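Local coordinates for protein probable LacI-family transcriptional regulator (Corynebacterium glutamicum ATCC 13032, PDB 3BIL) that probably binds DNA and regulates transcription as a member of the LacI family, at residues G70-S75 and I100-N105; C128-E133 and V148-R153; G188-P193 and E232-L237; P193-T198 and G223-S228; G275-P280 and I292-E297. One frame throughout, in Å; residues are numbered along the deposited sequence.

Contact 1: residues G70-S75 and I100-N105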
# COMPACT_ATOMS: atom_id res chain seq x y z
N GLY A 70 -1.23 21.12 -0.50
CA GLY A 70 -0.58 20.20 0.45
C GLY A 70 -1.55 19.14 1.00
O GLY A 70 -2.71 19.45 1.29
N VAL A 71 -1.09 17.89 1.11
CA VAL A 71 -1.91 16.86 1.79
C VAL A 71 -1.14 16.12 2.86
O VAL A 71 0.03 15.77 2.69
CB VAL A 71 -2.71 15.93 0.83
CG1 VAL A 71 -2.14 15.93 -0.52
CG2 VAL A 71 -2.82 14.53 1.37
N ILE A 72 -1.83 15.93 3.98
CA ILE A 72 -1.28 15.27 5.15
C ILE A 72 -2.12 14.06 5.52
O ILE A 72 -3.34 14.15 5.63
CB ILE A 72 -1.27 16.19 6.36
CG1 ILE A 72 -0.50 17.47 6.05
CG2 ILE A 72 -0.67 15.47 7.57
CD1 ILE A 72 -0.79 18.62 7.00
N VAL A 73 -1.45 12.94 5.75
CA VAL A 73 -2.12 11.66 5.94
C VAL A 73 -1.40 10.88 7.04
O VAL A 73 -0.20 11.08 7.25
CB VAL A 73 -2.16 10.95 4.60
CG1 VAL A 73 -1.02 9.94 4.44
CG2 VAL A 73 -3.52 10.35 4.39
N PRO A 74 -2.13 10.05 7.83
CA PRO A 74 -1.46 9.41 8.96
C PRO A 74 -0.51 8.28 8.59
O PRO A 74 0.33 7.87 9.40
CB PRO A 74 -2.63 8.83 9.75
CG PRO A 74 -3.66 8.59 8.77
CD PRO A 74 -3.56 9.73 7.81
N SER A 75 -0.65 7.75 7.40
CA SER A 75 0.10 6.56 7.03
C SER A 75 0.05 6.43 5.52
O SER A 75 -0.91 6.88 4.88
CB SER A 75 -0.53 5.33 7.70
OG SER A 75 -0.17 4.12 7.06
N ILE A 100 1.93 18.12 -2.82
CA ILE A 100 2.97 17.74 -1.88
C ILE A 100 2.33 16.92 -0.75
O ILE A 100 1.36 17.36 -0.13
CB ILE A 100 3.59 19.01 -1.25
CG1 ILE A 100 3.88 20.07 -2.31
CG2 ILE A 100 4.83 18.69 -0.46
CD1 ILE A 100 4.89 19.67 -3.40
N ILE A 101 2.85 15.72 -0.50
CA ILE A 101 2.23 14.83 0.47
C ILE A 101 3.03 14.80 1.74
O ILE A 101 4.25 14.84 1.70
CB ILE A 101 2.12 13.36 -0.08
CG1 ILE A 101 1.39 13.32 -1.42
CG2 ILE A 101 1.43 12.42 0.94
CD1 ILE A 101 2.27 12.94 -2.56
N THR A 102 2.35 14.71 2.88
CA THR A 102 3.06 14.36 4.12
C THR A 102 2.41 13.25 4.95
O THR A 102 1.21 12.99 4.86
CB THR A 102 3.37 15.57 5.07
OG1 THR A 102 2.38 15.65 6.11
CG2 THR A 102 3.50 16.91 4.32
N ASN A 103 3.22 12.65 5.81
CA ASN A 103 2.88 11.46 6.52
C ASN A 103 3.16 11.70 7.98
O ASN A 103 4.30 11.89 8.36
CB ASN A 103 3.75 10.35 5.99
CG ASN A 103 3.50 9.03 6.67
OD1 ASN A 103 2.67 8.92 7.58
ND2 ASN A 103 4.21 8.00 6.24
N SER A 104 2.12 11.69 8.81
CA SER A 104 2.25 12.04 10.23
C SER A 104 2.58 10.89 11.17
O SER A 104 2.83 11.13 12.36
CB SER A 104 0.99 12.75 10.72
OG SER A 104 -0.09 11.86 10.95
N ASN A 105 2.59 9.66 10.66
CA ASN A 105 2.71 8.44 11.50
C ASN A 105 1.82 8.36 12.72
O ASN A 105 2.19 7.73 13.70
CB ASN A 105 4.14 8.19 11.94
CG ASN A 105 5.05 8.02 10.79
OD1 ASN A 105 5.84 8.91 10.49
ND2 ASN A 105 4.91 6.90 10.08

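Contact 2: residues C128-E133 and V148-R153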
# COMPACT_ATOMS: atom_id res chain seq x y z
N CYS A 128 -6.46 17.36 4.64
CA CYS A 128 -5.77 16.79 5.78
C CYS A 128 -6.61 15.84 6.65
O CYS A 128 -7.83 16.03 6.80
CB CYS A 128 -5.23 17.95 6.60
SG CYS A 128 -5.01 17.57 8.28
N VAL A 129 -5.96 14.82 7.22
CA VAL A 129 -6.58 13.86 8.15
C VAL A 129 -6.14 14.22 9.56
O VAL A 129 -5.07 13.82 9.99
CB VAL A 129 -6.22 12.37 7.88
CG1 VAL A 129 -6.90 11.48 8.89
CG2 VAL A 129 -6.62 11.94 6.47
N PRO A 130 -6.99 14.96 10.29
CA PRO A 130 -6.62 15.55 11.56
C PRO A 130 -6.35 14.54 12.64
O PRO A 130 -7.15 13.63 12.84
CB PRO A 130 -7.87 16.34 11.95
CG PRO A 130 -8.98 15.63 11.27
CD PRO A 130 -8.40 15.23 9.95
N ASN A 131 -5.21 14.69 13.33
CA ASN A 131 -5.03 14.12 14.67
C ASN A 131 -5.80 15.03 15.63
O ASN A 131 -5.79 16.25 15.47
CB ASN A 131 -3.55 14.12 15.04
CG ASN A 131 -3.20 13.09 16.12
OD1 ASN A 131 -3.63 13.19 17.28
ND2 ASN A 131 -2.38 12.11 15.74
N GLU A 132 -6.49 14.45 16.61
CA GLU A 132 -7.27 15.27 17.55
C GLU A 132 -6.40 16.20 18.39
O GLU A 132 -6.81 17.31 18.73
CB GLU A 132 -8.13 14.40 18.44
CG GLU A 132 -9.28 13.78 17.69
CD GLU A 132 -10.07 12.81 18.53
OE1 GLU A 132 -10.97 12.16 17.94
OE2 GLU A 132 -9.80 12.70 19.75
N GLU A 133 -5.20 15.74 18.73
CA GLU A 133 -4.25 16.53 19.50
C GLU A 133 -3.68 17.73 18.73
O GLU A 133 -2.67 18.29 19.13
CB GLU A 133 -3.12 15.64 19.97
CG GLU A 133 -3.58 14.49 20.81
CD GLU A 133 -2.77 14.36 22.07
OE1 GLU A 133 -1.54 14.16 21.95
OE2 GLU A 133 -3.36 14.47 23.17
N VAL A 148 -8.32 25.13 4.55
CA VAL A 148 -8.17 23.77 5.10
C VAL A 148 -9.43 22.94 4.85
O VAL A 148 -10.55 23.47 4.83
CB VAL A 148 -7.91 23.76 6.64
CG1 VAL A 148 -6.43 23.84 6.96
CG2 VAL A 148 -8.67 24.89 7.34
N VAL A 149 -9.23 21.64 4.63
CA VAL A 149 -10.29 20.65 4.49
C VAL A 149 -9.84 19.42 5.25
O VAL A 149 -8.70 18.97 5.08
CB VAL A 149 -10.53 20.25 3.02
CG1 VAL A 149 -11.63 19.20 2.93
CG2 VAL A 149 -10.91 21.45 2.17
N LEU A 150 -10.71 18.87 6.08
CA LEU A 150 -10.41 17.63 6.77
C LEU A 150 -11.12 16.46 6.06
O LEU A 150 -12.24 16.62 5.53
CB LEU A 150 -10.82 17.70 8.24
CG LEU A 150 -10.27 18.86 9.10
CD1 LEU A 150 -11.00 18.90 10.41
CD2 LEU A 150 -8.76 18.75 9.36
N VAL A 151 -10.45 15.31 6.02
CA VAL A 151 -10.98 14.11 5.36
C VAL A 151 -10.89 12.88 6.22
O VAL A 151 -9.91 12.72 6.99
CB VAL A 151 -10.25 13.77 4.03
CG1 VAL A 151 -10.93 14.42 2.90
CG2 VAL A 151 -8.78 14.16 4.07
N ASP A 152 -11.87 11.99 6.04
CA ASP A 152 -11.92 10.70 6.74
C ASP A 152 -12.18 10.80 8.27
O ASP A 152 -13.08 10.14 8.76
CB ASP A 152 -10.65 9.87 6.47
CG ASP A 152 -10.86 8.40 6.72
OD1 ASP A 152 -10.07 7.83 7.51
OD2 ASP A 152 -11.81 7.81 6.14
N ARG A 153 -11.41 11.62 8.98
CA ARG A 153 -11.57 11.84 10.42
C ARG A 153 -12.08 13.24 10.73
O ARG A 153 -11.73 14.20 10.06
CB ARG A 153 -10.27 11.63 11.16
CG ARG A 153 -9.86 10.22 11.22
CD ARG A 153 -8.57 10.08 11.97
NE ARG A 153 -8.00 8.74 11.78
CZ ARG A 153 -6.72 8.42 11.98
NH1 ARG A 153 -5.86 9.34 12.41
NH2 ARG A 153 -6.31 7.18 11.76

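Contact 3: residues G188-P193 and E232-L237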
# COMPACT_ATOMS: atom_id res chain seq x y z
N GLY A 188 -17.23 -11.38 16.42
CA GLY A 188 -16.13 -10.70 17.06
C GLY A 188 -15.80 -9.46 16.26
O GLY A 188 -15.16 -9.54 15.22
N TYR A 189 -16.22 -8.31 16.73
CA TYR A 189 -15.91 -7.09 16.02
C TYR A 189 -14.61 -6.56 16.55
O TYR A 189 -14.37 -6.46 17.76
CB TYR A 189 -17.02 -6.05 16.16
CG TYR A 189 -16.69 -4.68 15.55
CD1 TYR A 189 -16.93 -4.42 14.20
CD2 TYR A 189 -16.17 -3.64 16.34
CE1 TYR A 189 -16.64 -3.21 13.66
CE2 TYR A 189 -15.87 -2.40 15.78
CZ TYR A 189 -16.09 -2.21 14.43
OH TYR A 189 -15.83 -1.02 13.84
N LEU A 190 -13.73 -6.24 15.62
CA LEU A 190 -12.40 -5.87 15.96
C LEU A 190 -12.28 -4.39 15.69
O LEU A 190 -12.11 -3.95 14.56
CB LEU A 190 -11.40 -6.76 15.19
CG LEU A 190 -9.91 -6.62 15.48
CD1 LEU A 190 -9.61 -7.27 16.80
CD2 LEU A 190 -9.04 -7.23 14.40
N SER A 191 -12.43 -3.62 16.76
CA SER A 191 -12.39 -2.16 16.73
C SER A 191 -11.08 -1.56 16.29
O SER A 191 -10.02 -2.23 16.22
CB SER A 191 -12.72 -1.64 18.13
OG SER A 191 -12.65 -0.24 18.23
N GLY A 192 -11.15 -0.28 15.96
CA GLY A 192 -9.98 0.55 15.76
C GLY A 192 -9.78 1.52 16.92
O GLY A 192 -10.62 1.61 17.83
N PRO A 193 -8.67 2.28 16.88
CA PRO A 193 -8.31 3.22 17.94
C PRO A 193 -9.52 4.03 18.39
O PRO A 193 -10.21 4.62 17.55
CB PRO A 193 -7.28 4.15 17.26
CG PRO A 193 -7.20 3.70 15.79
CD PRO A 193 -7.69 2.29 15.78
N GLU A 232 -3.61 -10.11 17.58
CA GLU A 232 -3.76 -10.52 18.99
C GLU A 232 -5.26 -10.43 19.29
O GLU A 232 -5.91 -11.39 19.70
CB GLU A 232 -2.93 -9.60 19.89
CG GLU A 232 -2.02 -10.31 20.93
CD GLU A 232 -1.07 -11.37 20.34
OE1 GLU A 232 -1.42 -12.58 20.36
OE2 GLU A 232 0.03 -11.02 19.87
N GLY A 233 -5.83 -9.28 18.97
CA GLY A 233 -7.28 -9.15 19.08
C GLY A 233 -8.08 -10.29 18.45
O GLY A 233 -8.93 -10.90 19.10
N ALA A 234 -7.83 -10.58 17.18
CA ALA A 234 -8.65 -11.55 16.50
C ALA A 234 -8.46 -12.93 17.07
O ALA A 234 -9.39 -13.72 17.12
CB ALA A 234 -8.35 -11.54 15.04
N THR A 235 -7.24 -13.23 17.49
CA THR A 235 -6.96 -14.55 18.07
C THR A 235 -7.72 -14.68 19.39
O THR A 235 -8.19 -15.74 19.74
CB THR A 235 -5.43 -14.75 18.26
OG1 THR A 235 -4.79 -14.50 17.01
CG2 THR A 235 -5.05 -16.17 18.81
N LYS A 236 -7.88 -13.58 20.12
CA LYS A 236 -8.63 -13.64 21.39
C LYS A 236 -10.13 -13.78 21.23
O LYS A 236 -10.76 -14.54 21.99
CB LYS A 236 -8.23 -12.52 22.34
CG LYS A 236 -6.97 -12.97 23.02
CD LYS A 236 -5.98 -11.86 23.23
CE LYS A 236 -4.66 -12.51 23.66
NZ LYS A 236 -4.01 -11.78 24.77
N LEU A 237 -10.69 -13.11 20.21
CA LEU A 237 -12.11 -13.29 19.81
C LEU A 237 -12.48 -14.75 19.43
O LEU A 237 -13.54 -15.28 19.84
CB LEU A 237 -12.46 -12.31 18.70
CG LEU A 237 -12.44 -10.88 19.24
CD1 LEU A 237 -12.26 -9.80 18.16
CD2 LEU A 237 -13.68 -10.67 20.16

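Contact 4: residues P193-T198 and G223-S228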
# COMPACT_ATOMS: atom_id res chain seq x y z
N PRO A 193 -8.67 2.28 16.88
CA PRO A 193 -8.31 3.22 17.94
C PRO A 193 -9.52 4.03 18.39
O PRO A 193 -10.21 4.62 17.55
CB PRO A 193 -7.28 4.15 17.26
CG PRO A 193 -7.20 3.70 15.79
CD PRO A 193 -7.69 2.29 15.78
N MET A 194 -9.79 4.04 19.69
CA MET A 194 -10.95 4.76 20.20
C MET A 194 -10.73 6.27 20.31
O MET A 194 -11.66 7.02 20.66
CB MET A 194 -11.45 4.12 21.50
CG MET A 194 -12.09 2.73 21.25
SD MET A 194 -13.60 2.85 20.28
CE MET A 194 -14.58 3.85 21.40
N ASP A 195 -9.51 6.69 19.98
CA ASP A 195 -9.15 8.11 19.91
C ASP A 195 -9.39 8.74 18.51
O ASP A 195 -9.03 9.90 18.27
CB ASP A 195 -7.69 8.31 20.34
CG ASP A 195 -6.71 7.55 19.45
OD1 ASP A 195 -6.91 7.53 18.21
OD2 ASP A 195 -5.74 6.96 19.99
N THR A 196 -9.99 7.96 17.60
CA THR A 196 -10.38 8.48 16.28
C THR A 196 -11.89 8.54 16.16
O THR A 196 -12.61 7.70 16.70
CB THR A 196 -9.71 7.69 15.09
OG1 THR A 196 -9.87 6.27 15.24
CG2 THR A 196 -8.23 7.98 15.04
N SER A 197 -12.40 9.55 15.47
CA SER A 197 -13.83 9.65 15.23
C SER A 197 -14.28 8.39 14.50
O SER A 197 -15.35 7.83 14.74
CB SER A 197 -14.14 10.91 14.40
OG SER A 197 -13.28 11.01 13.28
N THR A 198 -13.41 7.96 13.61
CA THR A 198 -13.52 6.72 12.87
C THR A 198 -13.72 5.51 13.81
O THR A 198 -14.75 4.81 13.73
CB THR A 198 -12.28 6.68 11.93
OG1 THR A 198 -12.68 7.16 10.64
CG2 THR A 198 -11.61 5.32 11.83
N GLY A 223 -9.08 -2.40 19.43
CA GLY A 223 -7.75 -2.46 18.85
C GLY A 223 -7.09 -1.10 18.79
O GLY A 223 -7.36 -0.22 19.62
N GLY A 224 -6.22 -0.93 17.80
CA GLY A 224 -5.33 0.22 17.76
C GLY A 224 -4.64 0.45 16.42
O GLY A 224 -5.28 0.81 15.43
N TYR A 225 -3.33 0.25 16.39
CA TYR A 225 -2.55 0.68 15.22
C TYR A 225 -1.78 -0.43 14.47
O TYR A 225 -1.90 -0.55 13.25
CB TYR A 225 -1.67 1.89 15.58
CG TYR A 225 -2.48 3.13 15.95
CD1 TYR A 225 -2.95 4.00 14.96
CD2 TYR A 225 -2.79 3.43 17.29
CE1 TYR A 225 -3.71 5.15 15.29
CE2 TYR A 225 -3.55 4.58 17.64
CZ TYR A 225 -4.00 5.43 16.63
OH TYR A 225 -4.75 6.57 16.92
N GLU A 226 -1.02 -1.25 15.21
CA GLU A 226 -0.22 -2.35 14.64
C GLU A 226 -1.03 -3.50 14.09
O GLU A 226 -2.11 -3.84 14.60
CB GLU A 226 0.78 -2.93 15.67
CG GLU A 226 1.98 -2.04 15.99
CD GLU A 226 1.59 -0.76 16.75
OE1 GLU A 226 0.52 -0.74 17.41
OE2 GLU A 226 2.36 0.23 16.67
N GLN A 227 -0.49 -4.11 13.05
CA GLN A 227 -0.97 -5.37 12.55
C GLN A 227 -0.98 -6.35 13.71
O GLN A 227 -1.89 -7.17 13.81
CB GLN A 227 -0.06 -5.84 11.42
CG GLN A 227 -0.44 -7.19 10.81
CD GLN A 227 0.45 -7.56 9.64
OE1 GLN A 227 1.08 -6.70 9.02
NE2 GLN A 227 0.53 -8.85 9.35
N SER A 228 0.01 -6.25 14.61
CA SER A 228 0.13 -7.14 15.77
C SER A 228 -1.10 -7.04 16.68
O SER A 228 -1.64 -8.06 17.14
CB SER A 228 1.40 -6.82 16.57
OG SER A 228 2.02 -8.05 16.96

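Contact 5: residues G275-P280 and I292-E297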
# COMPACT_ATOMS: atom_id res chain seq x y z
N GLY A 275 -14.33 -7.63 6.07
CA GLY A 275 -13.14 -6.80 6.05
C GLY A 275 -13.51 -5.37 5.87
O GLY A 275 -14.64 -5.07 5.58
N PHE A 276 -12.55 -4.48 6.03
CA PHE A 276 -12.82 -3.07 5.81
C PHE A 276 -11.84 -2.53 4.77
O PHE A 276 -10.64 -2.81 4.87
CB PHE A 276 -12.73 -2.28 7.11
CG PHE A 276 -13.89 -1.30 7.33
CD1 PHE A 276 -15.02 -1.68 8.06
CD2 PHE A 276 -13.84 -0.00 6.80
CE1 PHE A 276 -16.09 -0.79 8.27
CE2 PHE A 276 -14.91 0.90 6.98
CZ PHE A 276 -16.04 0.50 7.72
N ASP A 277 -12.37 -1.78 3.79
CA ASP A 277 -11.64 -1.25 2.61
C ASP A 277 -11.25 -2.24 1.50
O ASP A 277 -11.30 -3.45 1.65
CB ASP A 277 -10.46 -0.36 3.00
CG ASP A 277 -10.84 0.66 4.04
OD1 ASP A 277 -11.59 1.62 3.71
OD2 ASP A 277 -10.44 0.46 5.20
N THR A 278 -10.90 -1.67 0.36
CA THR A 278 -11.02 -2.39 -0.90
C THR A 278 -9.79 -3.13 -1.42
O THR A 278 -9.88 -3.72 -2.48
CB THR A 278 -11.54 -1.45 -2.03
OG1 THR A 278 -11.10 -0.10 -1.82
CG2 THR A 278 -13.02 -1.50 -2.08
N HIS A 279 -8.67 -3.11 -0.69
CA HIS A 279 -7.40 -3.69 -1.19
C HIS A 279 -7.59 -4.75 -2.29
O HIS A 279 -8.38 -5.67 -2.12
CB HIS A 279 -6.58 -4.28 -0.05
CG HIS A 279 -5.13 -4.50 -0.38
ND1 HIS A 279 -4.72 -5.14 -1.53
CD2 HIS A 279 -4.01 -4.21 0.31
CE1 HIS A 279 -3.40 -5.19 -1.55
NE2 HIS A 279 -2.94 -4.64 -0.44
N PRO A 280 -6.89 -4.59 -3.44
CA PRO A 280 -6.94 -5.57 -4.55
C PRO A 280 -6.75 -7.03 -4.11
O PRO A 280 -7.47 -7.92 -4.60
CB PRO A 280 -5.81 -5.12 -5.49
CG PRO A 280 -5.17 -3.88 -4.82
CD PRO A 280 -6.09 -3.39 -3.76
N ILE A 292 -16.45 -3.82 3.42
CA ILE A 292 -17.15 -2.58 3.42
C ILE A 292 -16.32 -1.57 2.66
O ILE A 292 -15.19 -1.28 3.01
CB ILE A 292 -17.50 -2.14 4.86
CG1 ILE A 292 -18.58 -3.10 5.41
CG2 ILE A 292 -18.00 -0.70 4.89
CD1 ILE A 292 -18.90 -2.86 6.88
N ASP A 293 -16.87 -1.09 1.56
CA ASP A 293 -16.15 -0.15 0.74
C ASP A 293 -16.54 1.26 1.17
O ASP A 293 -17.69 1.55 1.46
CB ASP A 293 -16.44 -0.43 -0.75
CG ASP A 293 -15.99 0.71 -1.69
OD1 ASP A 293 -15.21 1.59 -1.29
OD2 ASP A 293 -16.42 0.74 -2.85
N GLN A 294 -15.57 2.14 1.23
CA GLN A 294 -15.80 3.50 1.63
C GLN A 294 -15.74 4.47 0.50
O GLN A 294 -15.89 5.68 0.72
CB GLN A 294 -14.69 3.91 2.56
CG GLN A 294 -15.02 3.71 3.96
CD GLN A 294 -13.88 4.15 4.75
OE1 GLN A 294 -13.84 5.31 5.18
NE2 GLN A 294 -12.88 3.28 4.88
N ASN A 295 -15.45 3.96 -0.68
CA ASN A 295 -15.47 4.77 -1.88
C ASN A 295 -14.49 5.94 -1.82
O ASN A 295 -14.90 7.10 -1.94
CB ASN A 295 -16.90 5.23 -2.16
CG ASN A 295 -17.20 5.24 -3.63
OD1 ASN A 295 -16.79 6.16 -4.36
ND2 ASN A 295 -17.87 4.18 -4.10
N VAL A 296 -13.21 5.62 -1.67
CA VAL A 296 -12.12 6.59 -1.51
C VAL A 296 -12.11 7.62 -2.61
O VAL A 296 -11.79 8.78 -2.34
CB VAL A 296 -10.72 5.96 -1.58
CG1 VAL A 296 -9.85 6.53 -0.50
CG2 VAL A 296 -10.79 4.48 -1.47
N GLU A 297 -12.42 7.18 -3.83
CA GLU A 297 -12.37 8.04 -5.03
C GLU A 297 -13.31 9.26 -4.91
O GLU A 297 -12.92 10.39 -5.19
CB GLU A 297 -12.64 7.21 -6.31
CG GLU A 297 -12.42 7.98 -7.65
CD GLU A 297 -12.19 7.07 -8.90
OE1 GLU A 297 -12.10 7.62 -10.03
OE2 GLU A 297 -12.12 5.81 -8.77

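Contact 1: residues G70-S75 and I100-N105
The flat carboxamide of Asn103 turns its OD1 toward the backbone of Pro74, at 3.1 Å from Pro74 O. Both are acceptors, so this is contact without a hydrogen bond. CG, anti to the backbone N (chi1 179°), sets the group beside Pro74. OD1 accepts Asn105 N instead, with the donor well above the carboxamide plane, and closes an Asx turn. The Pro74 ring turns CB to Ser104 OG at 4.1 Å, and Phe81 and Val129 touch it. Before this turn the two strands run parallel. Val71 N donates to Ile100 O at 2.8 Å, and Thr102 N to Val71 O at 2.6 Å. Val73 N then bonds Thr102 O, and Ser104 N bonds Val73 O at 2.9 Å. Ile72 and Thr102 lie side by side on one face, with Ile72 CG1 and CG2 both 3.4 Å from Thr102 OG1. That hydroxyl is satisfied by Ser114. Strands 69-73 and 99-103 belong to one beta-alpha-beta unit, joined by helix 79-94. Helix 108-120 covers the Ile72 face, and helix 79-94 the Val71 and Val73 face. Strand 126-128 pairs on the other side of 69-73, while Gln89 of the second subunit bonds Asn103 O.

Contact 2: residues C128-E133 and V148-R153
Cys128 O receives Val151 N at 2.8 Å, and the CA of Leu150 approaches the same oxygen at 3.0 Å as a CA-H...O contact. Cys128 N in turn donates to Val149 O at 2.8 Å. These bonds make a parallel bridge between Cys128 and Leu150 at the end of strand 126-128. Beyond it the chain leaves the sheet, and side chains carry the contact. The Pro130 ring lies obliquely across Leu150. Leu150 CD2 is 3.6 Å from Pro130 CD and equally near Pro130 CB. Pro130 CG reaches Arg153 O at 3.3 Å. Val129 meets Val151 at about a right angle, CG2 to CG2 at 3.9 Å. Val129 CG1, anti to the backbone N (chi1 180°), touches Arg153 CD at 3.8 Å. The Arg153 chain is extended from CG to NE and passes Val129 obliquely. Pro130 O lies at the edge of the guanidinium, near its plane. Helix 135-143 links the two strands and packs Leu138 on Pro130 and Leu150. The arginine lays its methylenes along Val129 CG1 and carries its charge past it to Glu106, which NH1 meets in a salt bridge. This probably places its end near the cleft between the two lobes, the region where relatives bind effectors. A ligand role here is not established.

Contact 3: residues G188-P193 and E232-L237
Leu190 and Leu237 meet where a strand packs against a helix in this Rossmann-like alpha/beta lobe. Strand segment 188-190 and helix segment 232-237 run nearly antiparallel, their axes 8.8 Å apart at 170°. The Leu190 CB points at the helix. CG follows anti to the backbone N (chi1 -175°), and the two methyls branch from it. CD1 rests on the helix backbone, 3.8 Å from Gly233 CA and equally near Ala234 N. The same methyl touches Leu237 CD1 at 3.9 Å. CD2 faces Ala234 CB more loosely, at 4.4 Å. Gly233 has no side chain, so the leucine methyl can lie directly on the helix. No hydrogen bond crosses this interface, and every touching residue is buried. Met252 and Val256 of helix 250-262 and Phe221 of the edge strand also pack on Leu190. On the other face of the sheet, Tyr189 points away from helix 227-239 and stacks on Phe206. Helix 227-239 follows strand 219-221 and leads to strand 244-247, which flank strand 187-190 on either side. It therefore crosses over the strand it packs on. Leu237 reaches the early part of that strand, its CD1 4.0 Å from Tyr189 O and its CD2 4.0 Å from Gly188 CA.

Contact 4: residues P193-T198 and G223-S228
Pro193 and Tyr225 form the tight half of this contact. Pro193 CG lies over one face of the Tyr225 ring, 4.0 Å from the ring centroid and displaced toward the rim. This is a CH-pi contact. Pro193 CB lies by the phenol end, 3.5 Å from Tyr225 OH. The two side chains meet at a slant. Pro193 is buried and also touches Asp249 of a neighbouring loop. The other half is polar and lies toward solvent. Tyr225 OH donates to Asp195 OD1 at 2.7 Å, on the syn lone pair of that oxygen. The groups meet tip to tip, with carboxylate and ring planes 26° apart. OD2 is farther from the hydroxyl, at 3.2 Å. Asp195 is exposed and Tyr225 partly so. The bond fixes the position of the phenol tip against the Asp195 carboxylate. Thr196 adds little across the contact, with CG2 4.2 Å from Tyr225 OH. Its own hydroxyl is used locally. Thr196 OG1 donates to Pro193 O at 2.9 Å, within a type I turn from Pro193 to Thr196, and also meets Gly199 N as an N-cap. The contact joins two loops that each lead into a helix. Pro193 follows strand 187-190 and precedes helix 197-212. Tyr225 follows strand 219-221 and precedes helix 227-239. Arg153 packs on Thr196, so the first loop also meets the other lobe.

Contact 5: residues G275-P280 and I292-E297
Ile292 CG2 sits over one face of the Phe276 ring, where two parallel strands of the C-terminal lobe of this LacI-like, periplasmic-binding-protein fold end side by side. The methyl is 4.0 Å from the ring centroid, displaced toward the rim, and makes a CH-pi contact. Ile292 CG2, anti to the backbone N with CG1 at chi1 -70°, is carried over the ring, and its nearest ring atom is Phe276 CZ at 3.6 Å. Two backbone bonds hold the strands together. Ile292 N donates to Gly275 O at 3.1 Å, and Asp277 N to Ile292 O at 3.0 Å. Gln294 comes to the edge of the same ring, with NE2 in its plane and 3.8 Å from Phe276 CE2. Ring and amide planes stand 66° apart. NE2 also donates to Asp277 OD1, but the modelled distance is too short for its exact geometry to be trusted. A second shell positions these groups: Ser250 OG bonds Asp277 OD2, and Ser166 OG bonds Gln294 OE1. Asp277 and Gln294, with Arg202 beside Gln294, lie near where the lobes meet. This is consistent with the effector cleft of relatives, although no ligand is identified here. Farther out, His279 meets His279 of the second subunit. Asp293 OD1 accepts Asn295 N, in a bond modelled very short, and forms an Asx turn that leads into helix 296-308. Thr278 CG2 lies across that aspartate side chain, 3.7 Å from Asp293 CG.

Contacts 1, 2, 3 and 5 follow in series along the chain, and contact 4 is nested inside the loop that contact 3 closes. Contacts 1 and 2 lie in the N-terminal lobe and touch each other, with centres about 10 Å apart. Contacts 3 and 4 lie in the other lobe and share Pro193. The centre of contact 5 is about 17 Å from that of contact 4. Contacts 1, 2, 3 and 5 all reach the same mixed sheet. Contact 2 touches contacts 4 and 5 across the lobe boundary. Contacts 1, 4 and 5 also touch the second subunit. The contacts thus join sheet, lobe interface and dimer, as in the two-lobed cores of LacI-family regulators.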